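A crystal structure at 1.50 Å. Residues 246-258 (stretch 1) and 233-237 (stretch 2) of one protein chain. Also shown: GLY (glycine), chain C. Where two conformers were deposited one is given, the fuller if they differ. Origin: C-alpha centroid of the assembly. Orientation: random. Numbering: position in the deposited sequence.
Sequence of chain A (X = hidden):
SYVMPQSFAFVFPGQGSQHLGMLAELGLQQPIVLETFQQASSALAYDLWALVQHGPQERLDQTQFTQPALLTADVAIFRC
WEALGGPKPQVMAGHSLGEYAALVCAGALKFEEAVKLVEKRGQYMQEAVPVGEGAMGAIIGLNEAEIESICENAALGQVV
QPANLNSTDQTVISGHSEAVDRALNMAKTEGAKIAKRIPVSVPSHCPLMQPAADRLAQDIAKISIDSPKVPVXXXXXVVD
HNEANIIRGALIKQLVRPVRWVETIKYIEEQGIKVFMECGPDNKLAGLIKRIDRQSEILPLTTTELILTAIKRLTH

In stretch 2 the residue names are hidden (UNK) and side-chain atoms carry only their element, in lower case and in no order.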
# COMPACT_ATOMS: atom_id res chain seq x y z
N ILE A 246 7.95 9.54 -15.74
CA ILE A 246 8.69 8.53 -15.01
C ILE A 246 7.80 8.01 -13.87
O ILE A 246 7.76 6.82 -13.61
CB ILE A 246 10.04 9.06 -14.49
CG1 ILE A 246 10.88 9.60 -15.64
CG2 ILE A 246 10.81 7.98 -13.78
CD1 ILE A 246 11.13 8.65 -16.74
N ILE A 247 7.08 8.90 -13.21
CA ILE A 247 6.10 8.48 -12.22
C ILE A 247 5.04 7.60 -12.86
O ILE A 247 4.70 6.55 -12.30
CB ILE A 247 5.49 9.70 -11.52
CG1 ILE A 247 6.55 10.40 -10.71
CG2 ILE A 247 4.29 9.27 -10.65
CD1 ILE A 247 6.14 11.76 -10.17
N ARG A 248 4.53 7.98 -14.03
CA ARG A 248 3.57 7.13 -14.71
C ARG A 248 4.15 5.75 -14.95
O ARG A 248 3.50 4.75 -14.69
CB ARG A 248 3.16 7.70 -16.05
CG ARG A 248 2.35 8.96 -15.96
CD ARG A 248 1.83 9.40 -17.33
NE ARG A 248 0.95 10.54 -17.12
CZ ARG A 248 1.33 11.82 -17.16
NH1 ARG A 248 2.57 12.16 -17.50
NH2 ARG A 248 0.47 12.76 -16.88
N GLY A 249 5.37 5.68 -15.47
CA GLY A 249 5.99 4.40 -15.70
C GLY A 249 6.09 3.57 -14.44
O GLY A 249 5.88 2.35 -14.48
N ALA A 250 6.44 4.21 -13.33
CA ALA A 250 6.60 3.51 -12.08
C ALA A 250 5.29 2.93 -11.59
O ALA A 250 5.24 1.82 -11.07
CB ALA A 250 7.20 4.42 -11.03
N LEU A 251 4.22 3.68 -11.76
CA LEU A 251 2.90 3.23 -11.32
C LEU A 251 2.38 2.10 -12.16
O LEU A 251 1.73 1.19 -11.67
CB LEU A 251 1.89 4.37 -11.32
CG LEU A 251 2.19 5.44 -10.28
CD1 LEU A 251 1.28 6.62 -10.53
CD2 LEU A 251 2.04 4.90 -8.84
N ILE A 252 2.69 2.12 -13.45
CA ILE A 252 2.21 1.05 -14.31
C ILE A 252 3.05 -0.20 -14.08
O ILE A 252 2.54 -1.30 -13.96
CB ILE A 252 2.22 1.49 -15.77
CG1 ILE A 252 1.21 2.64 -15.97
CG2 ILE A 252 1.94 0.32 -16.68
CD1 ILE A 252 -0.21 2.33 -15.53
N LYS A 253 4.36 -0.04 -13.99
CA LYS A 253 5.24 -1.19 -13.74
C LYS A 253 4.96 -1.84 -12.40
O LYS A 253 5.15 -3.03 -12.24
CB LYS A 253 6.70 -0.76 -13.86
CG LYS A 253 7.70 -1.93 -13.95
CD LYS A 253 9.14 -1.41 -14.15
CE LYS A 253 10.14 -2.55 -14.28
NZ LYS A 253 11.53 -2.05 -14.55
N GLN A 254 4.52 -1.04 -11.44
CA GLN A 254 4.19 -1.55 -10.12
C GLN A 254 3.25 -2.72 -10.18
O GLN A 254 3.35 -3.61 -9.36
CB GLN A 254 3.56 -0.42 -9.29
CG GLN A 254 3.38 -0.72 -7.84
CD GLN A 254 2.24 0.08 -7.23
OE1 GLN A 254 1.13 0.14 -7.76
NE2 GLN A 254 2.50 0.66 -6.10
N LEU A 255 2.33 -2.70 -11.14
CA LEU A 255 1.28 -3.69 -11.23
C LEU A 255 1.83 -5.06 -11.52
O LEU A 255 1.23 -6.06 -11.16
CB LEU A 255 0.29 -3.32 -12.31
CG LEU A 255 -0.51 -2.06 -12.02
CD1 LEU A 255 -1.14 -1.53 -13.32
CD2 LEU A 255 -1.51 -2.32 -10.93
N VAL A 256 2.95 -5.11 -12.23
CA VAL A 256 3.48 -6.38 -12.73
C VAL A 256 4.79 -6.80 -12.11
O VAL A 256 5.35 -7.84 -12.50
CB VAL A 256 3.59 -6.35 -14.27
CG1 VAL A 256 2.23 -6.26 -14.89
CG2 VAL A 256 4.50 -5.20 -14.74
N ARG A 257 5.28 -6.03 -11.15
CA ARG A 257 6.55 -6.30 -10.52
C ARG A 257 6.39 -6.28 -9.02
O ARG A 257 5.44 -5.72 -8.50
CB ARG A 257 7.57 -5.25 -10.96
CG ARG A 257 7.98 -5.41 -12.40
CD ARG A 257 8.65 -6.75 -12.62
NE ARG A 257 10.10 -6.66 -12.50
CZ ARG A 257 10.93 -6.75 -13.53
NH1 ARG A 257 10.47 -6.95 -14.76
NH2 ARG A 257 12.24 -6.64 -13.34
N PRO A 258 7.33 -6.89 -8.31
CA PRO A 258 7.16 -6.98 -6.87
C PRO A 258 7.25 -5.66 -6.16
O PRO A 258 7.97 -4.77 -6.59
CB PRO A 258 8.30 -7.89 -6.41
CG PRO A 258 9.14 -8.02 -7.51
CD PRO A 258 8.46 -7.69 -8.77
N UNK A 233 9.15 7.28 -2.32
CA UNK A 233 9.97 6.17 -2.77
C UNK A 233 9.05 5.13 -3.39
O UNK A 233 8.24 4.53 -2.70
c UNK A 233 11.60 4.36 -2.10
c UNK A 233 12.45 7.34 -1.72
c UNK A 233 10.75 5.54 -1.61
c UNK A 233 11.59 6.57 -0.88
N UNK A 234 9.21 4.89 -4.68
CA UNK A 234 8.35 3.95 -5.39
C UNK A 234 8.69 2.50 -5.12
O UNK A 234 9.84 2.12 -4.98
c UNK A 234 8.31 6.76 -7.34
c UNK A 234 7.81 5.50 -7.27
c UNK A 234 8.44 4.22 -6.87
n UNK A 234 7.28 7.58 -7.72
n UNK A 234 6.47 5.59 -7.58
c UNK A 234 6.18 6.85 -7.86
N UNK A 235 7.65 1.70 -5.11
CA UNK A 235 7.74 0.29 -4.83
C UNK A 235 8.57 -0.48 -5.82
O UNK A 235 9.17 -1.49 -5.46
o UNK A 235 5.87 0.59 -2.68
n UNK A 235 4.21 -0.29 -3.91
c UNK A 235 6.35 -0.34 -4.88
c UNK A 235 5.46 0.05 -3.73
N UNK A 236 8.50 -0.07 -7.07
CA UNK A 236 9.03 -0.92 -8.12
C UNK A 236 10.52 -0.82 -8.20
O UNK A 236 11.18 -1.81 -8.51
c UNK A 236 8.35 -0.61 -9.46
c UNK A 236 8.66 -1.66 -10.48
c UNK A 236 8.70 0.76 -9.95
N UNK A 237 11.05 0.36 -7.89
CA UNK A 237 12.47 0.63 -8.05
C UNK A 237 13.19 1.21 -6.86
O UNK A 237 14.41 1.45 -6.90
c UNK A 237 11.90 2.75 -9.29
c UNK A 237 12.68 1.49 -9.30
o UNK A 237 11.81 3.40 -10.36
o UNK A 237 11.31 3.09 -8.25
N GLY C . 2.00 17.75 -15.44
CA GLY C . 2.77 17.07 -16.53
C GLY C . 2.12 15.76 -16.92
O GLY C . 1.06 15.43 -16.35
OXT GLY C . 2.64 15.02 -17.80
O HOH W 1 6.21 1.76 -8.07
O HOH W 2 10.03 -4.43 -8.45

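Position 233 carries four side-chain carbons, forked at the first, with one arm two carbons long. That beta-branched pattern is isoleucine. Ile233 CG2 comes no nearer to stretch 1 than 10.0 Å, to Ala250 CB, and the residue is buried by other parts of the structure.

Position 234 has one carbon leading into a five-membered ring of three carbons and two nitrogens, and its CA-to-CB bond points toward the helix. Only histidine has such a ring. Ala250 CB lies over one face of the His234 ring, 4.0 Å from its centroid and 25° off the ring normal, a CH-pi contact; the closest pair is Ala250 CB to His234 ND1 at 3.7 Å. One turn earlier, Ile247 CG2 approaches His234 CE1 at 4.1 Å. The methyl group of Ala250 is the part of the helix that meets the ring face; ND1 has its hydrogen bond elsewhere in the structure.

At position 235 there are two side-chain carbons, the second bearing one oxygen and one nitrogen: a short amide, hence asparagine. The end of Gln254 comes up to meet it. As modelled, Asn235 ND2 sits 2.9 Å from Gln254 NE2, but the Asn235 amide is probably turned over, so the exact pairing remains open.

Position 236 shows a single carbon carrying two more, three carbons in all, with no polar atom. This is valine, and it has the largest area covered by stretch 1 of the five. Val236 CG1 lies 4.1 Å from Ala250 CB, whereas Val236 CG2 lies 3.6 Å from Lys253 CG and 3.8 Å from Arg257 CB. Both long side chains thus lend their aliphatic parts to an apolar contact.

Position 237 has two side-chain carbons, the second carrying two oxygens, which makes it aspartate. The side chain comes no nearer to stretch 1 than 4.8 Å, from Asp237 OD2 to Ala250 CB, and its carboxylate oxygens are hydrogen-bonded to other residues.

The contact reads as a loop laid against a helix, with apolar packing at its centre and two waters bridging backbone groups. Val236 is the main apolar piece, and Ala250 serves both it and the histidine ring. The loop backbone is tied by two waters: water 1 accepts from Val236 N at 3.1 Å and donates to Ala250 O at 3.2 Å, while water 2 donates to Val236 O at 2.9 Å and to Pro258 O at 2.8 Å. The rule is economical: one helix methyl, that of Ala250, meets both the ring of His234 and Val236, and water serves the backbone groups of that valine.

Stretch 2 233-237: IHNVD
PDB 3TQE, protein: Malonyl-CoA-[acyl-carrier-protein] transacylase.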